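Local coordinates for adenine phosphoribosyltransferase, putative (Trypanosoma brucei brucei, PDB 5VN4), which probably catalyses the transfer of a phosphoribosyl group to adenine, making AMP and diphosphate in purine salvage, at residues N17-F31 with S204-V216. Sequence-based numbering, arbitrary orientation.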
loop_
_atom_site.group_PDB
_atom_site.type_symbol
_atom_site.label_atom_id
_atom_site.label_comp_id
_atom_site.label_asym_id
_atom_site.label_seq_id
_atom_site.Cartn_x
_atom_site.Cartn_y
_atom_site.Cartn_z
ATOM N N ASN A 17 -17.190 18.361 -11.980
ATOM C CA ASN A 17 -16.884 17.430 -10.893
ATOM C C ASN A 17 -15.472 16.844 -10.979
ATOM O O ASN A 17 -15.221 15.729 -10.518
ATOM C CB ASN A 17 -17.957 16.356 -10.710
ATOM C CG ASN A 17 -18.945 16.732 -9.634
ATOM O OD1 ASN A 17 -18.597 17.449 -8.698
ATOM N ND2 ASN A 17 -20.178 16.253 -9.752
ATOM N N TYR A 18 -14.530 17.603 -11.537
ATOM C CA TYR A 18 -13.113 17.236 -11.549
ATOM C C TYR A 18 -12.360 18.405 -10.932
ATOM O O TYR A 18 -12.236 19.463 -11.558
ATOM C CB TYR A 18 -12.632 16.953 -12.976
ATOM C CG TYR A 18 -11.502 15.936 -13.091
ATOM C CD1 TYR A 18 -10.519 15.823 -12.114
ATOM C CD2 TYR A 18 -11.430 15.084 -14.191
ATOM C CE1 TYR A 18 -9.501 14.886 -12.232
ATOM C CE2 TYR A 18 -10.413 14.147 -14.326
ATOM C CZ TYR A 18 -9.449 14.056 -13.336
ATOM O OH TYR A 18 -8.435 13.133 -13.453
ATOM N N PHE A 19 -11.895 18.224 -9.695
ATOM C CA PHE A 19 -11.264 19.273 -8.904
ATOM C C PHE A 19 -9.782 18.982 -8.719
ATOM O O PHE A 19 -9.389 17.825 -8.546
ATOM C CB PHE A 19 -11.897 19.357 -7.512
ATOM C CG PHE A 19 -13.354 19.739 -7.520
ATOM C CD1 PHE A 19 -14.346 18.780 -7.714
ATOM C CD2 PHE A 19 -13.734 21.058 -7.327
ATOM C CE1 PHE A 19 -15.696 19.140 -7.714
ATOM C CE2 PHE A 19 -15.075 21.420 -7.320
ATOM C CZ PHE A 19 -16.058 20.457 -7.519
ATOM N N THR A 20 -8.972 20.041 -8.732
ATOM C CA THR A 20 -7.544 19.930 -8.479
ATOM C C THR A 20 -7.098 21.188 -7.739
ATOM O O THR A 20 -7.822 22.181 -7.690
ATOM C CB THR A 20 -6.785 19.712 -9.794
ATOM O OG1 THR A 20 -5.429 19.339 -9.522
ATOM C CG2 THR A 20 -6.806 20.969 -10.657
ATOM N N LEU A 21 -5.914 21.143 -7.130
ATOM C CA LEU A 21 -5.464 22.309 -6.381
ATOM C C LEU A 21 -5.312 23.518 -7.301
ATOM O O LEU A 21 -4.980 23.388 -8.483
ATOM C CB LEU A 21 -4.129 22.028 -5.691
ATOM C CG LEU A 21 -4.175 21.128 -4.455
ATOM C CD1 LEU A 21 -2.756 20.718 -4.085
ATOM C CD2 LEU A 21 -4.868 21.814 -3.287
ATOM N N SER A 22 -5.547 24.706 -6.744
ATOM C CA SER A 22 -5.313 25.934 -7.492
ATOM C C SER A 22 -3.859 26.002 -7.964
ATOM O O SER A 22 -2.967 25.348 -7.422
ATOM C CB SER A 22 -5.616 27.145 -6.614
ATOM O OG SER A 22 -4.662 27.247 -5.576
ATOM N N LYS A 23 -3.627 26.814 -8.996
ATOM C CA LYS A 23 -2.289 26.912 -9.574
ATOM C C LYS A 23 -1.268 27.429 -8.569
ATOM O O LYS A 23 -0.098 27.022 -8.605
ATOM C CB LYS A 23 -2.301 27.825 -10.803
ATOM C CG LYS A 23 -3.127 27.307 -11.957
ATOM C CD LYS A 23 -2.876 28.167 -13.189
ATOM C CE LYS A 23 -3.742 27.745 -14.360
ATOM N NZ LYS A 23 -5.137 28.235 -14.208
ATOM N N ASP A 24 -1.686 28.322 -7.676
ATOM C CA ASP A 24 -0.799 28.966 -6.720
ATOM C C ASP A 24 -0.720 28.236 -5.384
ATOM O O ASP A 24 0.014 28.690 -4.503
ATOM C CB ASP A 24 -1.286 30.392 -6.466
ATOM C CG ASP A 24 -2.723 30.421 -6.003
ATOM O OD1 ASP A 24 -3.616 30.149 -6.835
ATOM O OD2 ASP A 24 -2.953 30.662 -4.798
ATOM N N SER A 25 -1.448 27.132 -5.212
ATOM C CA SER A 25 -1.531 26.476 -3.910
ATOM C C SER A 25 -0.144 26.072 -3.417
ATOM O O SER A 25 0.618 25.446 -4.165
ATOM C CB SER A 25 -2.397 25.228 -4.017
ATOM O OG SER A 25 -2.374 24.539 -2.781
ATOM N N PRO A 26 0.218 26.396 -2.170
ATOM C CA PRO A 26 1.527 25.965 -1.657
ATOM C C PRO A 26 1.751 24.465 -1.734
ATOM O O PRO A 26 2.885 24.031 -1.977
ATOM C CB PRO A 26 1.523 26.484 -0.211
ATOM C CG PRO A 26 0.620 27.672 -0.259
ATOM C CD PRO A 26 -0.473 27.296 -1.232
ATOM N N LEU A 27 0.703 23.655 -1.563
ATOM C CA LEU A 27 0.884 22.211 -1.653
ATOM C C LEU A 27 1.178 21.787 -3.087
ATOM O O LEU A 27 1.999 20.890 -3.316
ATOM C CB LEU A 27 -0.335 21.482 -1.084
ATOM C CG LEU A 27 -0.283 19.952 -1.118
ATOM C CD1 LEU A 27 0.979 19.421 -0.444
ATOM C CD2 LEU A 27 -1.532 19.342 -0.482
ATOM N N ARG A 28 0.534 22.433 -4.066
ATOM C CA ARG A 28 0.888 22.171 -5.459
ATOM C C ARG A 28 2.356 22.501 -5.729
ATOM O O ARG A 28 3.054 21.739 -6.403
ATOM C CB ARG A 28 -0.014 22.949 -6.414
ATOM C CG ARG A 28 0.388 22.764 -7.876
ATOM C CD ARG A 28 -0.524 23.505 -8.831
ATOM N NE ARG A 28 -1.868 22.934 -8.918
ATOM C CZ ARG A 28 -2.212 21.914 -9.709
ATOM N NH1 ARG A 28 -1.300 21.289 -10.454
ATOM N NH2 ARG A 28 -3.471 21.498 -9.737
ATOM N N LYS A 29 2.838 23.635 -5.214
ATOM C CA LYS A 29 4.233 24.003 -5.434
ATOM C C LYS A 29 5.182 22.958 -4.856
ATOM O O LYS A 29 6.235 22.680 -5.441
ATOM C CB LYS A 29 4.506 25.386 -4.845
ATOM C CG LYS A 29 3.643 26.496 -5.431
ATOM C CD LYS A 29 3.985 26.811 -6.884
ATOM C CE LYS A 29 3.169 28.012 -7.380
ATOM N NZ LYS A 29 3.464 28.409 -8.784
ATOM N N LYS A 30 4.833 22.370 -3.706
ATOM C CA LYS A 30 5.658 21.295 -3.156
ATOM C C LYS A 30 5.672 20.073 -4.071
ATOM O O LYS A 30 6.729 19.475 -4.301
ATOM C CB LYS A 30 5.175 20.915 -1.754
ATOM C CG LYS A 30 5.424 21.993 -0.708
ATOM C CD LYS A 30 4.968 21.562 0.673
ATOM C CE LYS A 30 5.341 22.596 1.711
ATOM N NZ LYS A 30 4.706 23.905 1.418
ATOM N N PHE A 31 4.503 19.675 -4.592
ATOM C CA PHE A 31 4.447 18.578 -5.558
ATOM C C PHE A 31 5.307 18.879 -6.780
ATOM O O PHE A 31 5.965 17.982 -7.322
ATOM C CB PHE A 31 3.008 18.355 -6.032
ATOM C CG PHE A 31 2.211 17.377 -5.205
ATOM C CD1 PHE A 31 2.352 16.006 -5.389
ATOM C CD2 PHE A 31 1.271 17.827 -4.289
ATOM C CE1 PHE A 31 1.582 15.098 -4.646
ATOM C CE2 PHE A 31 0.504 16.924 -3.555
ATOM C CZ PHE A 31 0.663 15.560 -3.743
ATOM N N SER A 204 -23.101 10.481 -11.179
ATOM C CA SER A 204 -22.637 11.718 -11.796
ATOM C C SER A 204 -22.453 12.855 -10.795
ATOM O O SER A 204 -21.754 13.827 -11.109
ATOM C CB SER A 204 -23.588 12.150 -12.911
ATOM O OG SER A 204 -24.870 12.430 -12.386
ATOM N N ASN A 205 -23.041 12.763 -9.600
ATOM C CA ASN A 205 -22.868 13.800 -8.590
ATOM C C ASN A 205 -21.672 13.554 -7.661
ATOM O O ASN A 205 -21.573 14.209 -6.614
ATOM C CB ASN A 205 -24.168 14.030 -7.805
ATOM C CG ASN A 205 -24.458 12.931 -6.823
ATOM O OD1 ASN A 205 -23.923 11.826 -6.923
ATOM N ND2 ASN A 205 -25.315 13.229 -5.856
ATOM N N VAL A 206 -20.746 12.674 -8.036
ATOM C CA VAL A 206 -19.615 12.317 -7.182
ATOM C C VAL A 206 -18.406 13.143 -7.619
ATOM O O VAL A 206 -17.914 12.949 -8.739
ATOM C CB VAL A 206 -19.304 10.818 -7.250
ATOM C CG1 VAL A 206 -18.022 10.518 -6.463
ATOM C CG2 VAL A 206 -20.472 10.013 -6.710
ATOM N N PRO A 207 -17.887 14.034 -6.781
ATOM C CA PRO A 207 -16.680 14.779 -7.169
ATOM C C PRO A 207 -15.453 13.880 -7.230
ATOM O O PRO A 207 -15.271 12.982 -6.403
ATOM C CB PRO A 207 -16.532 15.828 -6.060
ATOM C CG PRO A 207 -17.899 15.920 -5.426
ATOM C CD PRO A 207 -18.469 14.521 -5.519
ATOM N N PHE A 208 -14.615 14.126 -8.238
ATOM C CA PHE A 208 -13.248 13.619 -8.285
ATOM C C PHE A 208 -12.335 14.731 -7.791
ATOM O O PHE A 208 -12.409 15.858 -8.284
ATOM C CB PHE A 208 -12.842 13.277 -9.721
ATOM C CG PHE A 208 -13.308 11.922 -10.209
ATOM C CD1 PHE A 208 -14.587 11.452 -9.955
ATOM C CD2 PHE A 208 -12.463 11.145 -10.984
ATOM C CE1 PHE A 208 -14.993 10.208 -10.444
ATOM C CE2 PHE A 208 -12.854 9.910 -11.477
ATOM C CZ PHE A 208 -14.126 9.437 -11.213
ATOM N N VAL A 209 -11.462 14.411 -6.840
ATOM C CA VAL A 209 -10.526 15.374 -6.273
ATOM C C VAL A 209 -9.124 14.795 -6.415
ATOM O O VAL A 209 -8.782 13.821 -5.736
ATOM C CB VAL A 209 -10.849 15.668 -4.804
ATOM C CG1 VAL A 209 -9.785 16.568 -4.188
ATOM C CG2 VAL A 209 -12.245 16.279 -4.674
ATOM N N THR A 210 -8.317 15.371 -7.308
ATOM C CA THR A 210 -6.935 14.940 -7.477
ATOM C C THR A 210 -6.038 16.134 -7.204
ATOM O O THR A 210 -6.145 17.159 -7.882
ATOM C CB THR A 210 -6.675 14.377 -8.878
ATOM O OG1 THR A 210 -6.956 15.366 -9.873
ATOM C CG2 THR A 210 -7.537 13.151 -9.140
ATOM N N LEU A 211 -5.153 16.003 -6.217
ATOM C CA LEU A 211 -4.444 17.175 -5.703
ATOM C C LEU A 211 -3.693 17.925 -6.799
ATOM O O LEU A 211 -3.804 19.153 -6.903
ATOM C CB LEU A 211 -3.508 16.779 -4.560
ATOM C CG LEU A 211 -4.233 16.240 -3.326
ATOM C CD1 LEU A 211 -3.237 16.051 -2.174
ATOM C CD2 LEU A 211 -5.393 17.139 -2.906
ATOM N N VAL A 212 -2.906 17.217 -7.613
ATOM C CA VAL A 212 -2.282 17.882 -8.751
ATOM C C VAL A 212 -2.755 17.243 -10.054
ATOM O O VAL A 212 -3.603 16.335 -10.048
ATOM C CB VAL A 212 -0.747 18.022 -8.624
ATOM C CG1 VAL A 212 -0.407 18.903 -7.422
ATOM C CG2 VAL A 212 -0.071 16.668 -8.514
ATOM N N ASP A 213 -2.247 17.748 -11.175
ATOM C CA ASP A 213 -2.743 17.393 -12.495
ATOM C C ASP A 213 -1.557 17.298 -13.442
ATOM O O ASP A 213 -0.395 17.369 -13.027
ATOM C CB ASP A 213 -3.824 18.382 -12.959
ATOM C CG ASP A 213 -3.298 19.797 -13.134
ATOM O OD1 ASP A 213 -2.069 20.002 -13.018
ATOM O OD2 ASP A 213 -4.118 20.704 -13.406
ATOM N N GLU A 214 -1.866 17.170 -14.736
ATOM C CA GLU A 214 -0.830 16.974 -15.744
ATOM C C GLU A 214 0.166 18.130 -15.827
ATOM O O GLU A 214 1.260 17.946 -16.374
ATOM C CB GLU A 214 -1.462 16.718 -17.120
ATOM C CG GLU A 214 -2.410 17.807 -17.617
ATOM C CD GLU A 214 -3.868 17.539 -17.261
ATOM O OE1 GLU A 214 -4.131 17.100 -16.127
ATOM O OE2 GLU A 214 -4.766 17.763 -18.115
ATOM N N THR A 215 -0.174 19.315 -15.312
ATOM C CA THR A 215 0.788 20.413 -15.374
ATOM C C THR A 215 1.998 20.163 -14.485
ATOM O O THR A 215 3.020 20.833 -14.657
ATOM C CB THR A 215 0.144 21.754 -15.009
ATOM O OG1 THR A 215 -0.182 21.780 -13.615
ATOM C CG2 THR A 215 -1.100 22.007 -15.836
ATOM N N VAL A 216 1.903 19.226 -13.537
ATOM C CA VAL A 216 3.057 18.883 -12.711
ATOM C C VAL A 216 4.112 18.123 -13.506
ATOM O O VAL A 216 5.278 18.076 -13.096
ATOM C CB VAL A 216 2.611 18.114 -11.447
ATOM C CG1 VAL A 216 2.459 16.622 -11.732
ATOM C CG2 VAL A 216 3.572 18.351 -10.296
HETATM O O HOH W 1 -21.955 17.125 -7.542
HETATM O O HOH W 2 1.435 21.600 -11.111
#
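Thr20 turns OG1 opposite its own N (chi1 -168°), across to Thr210 O at 2.8 Å, while Arg28, extended through chi2, bends at chi3 (-70°) to bring its guanidinium to Asp213. The first bond extends the parallel pairing of strands 18-21 and 208-210 at one side of the type I phosphoribosyltransferase core, where strand 208-213 also pairs with strand 176-182; the second ties helix 26-34 to the chain beyond the corner at Leu211 and Val212. Phe208 O receives Phe19 N at 2.8 Å, and Thr210 N donates to Phe19 O. Tyr18 and Phe208 share one sheet face, the Phe208 edge toward the Tyr18 face with planes at 59°. On the other, Phe19 CB meets Val209 CG2 at 4.2 Å, branched Val beside flat Phe, both also touching Leu11 of strand 11-15. At the corner the short Thr20 hydroxyl can reach a main-chain carbonyl, and the backbone bond Leu21 N to Leu211 O follows. Helix 26-34 lays the Phe31 ring against Val212, whose CG2 sits over one face. Long and charged, Arg28 spans from helix to corner, its NH2 holding Leu21 O at 2.7 Å. Arg28 NH1 meets Asp213 OD1 from above the carboxylate plane, a salt bridge of 3.0 Å, while Thr215 OG1 takes that oxygen's syn lone pair at 2.7 Å.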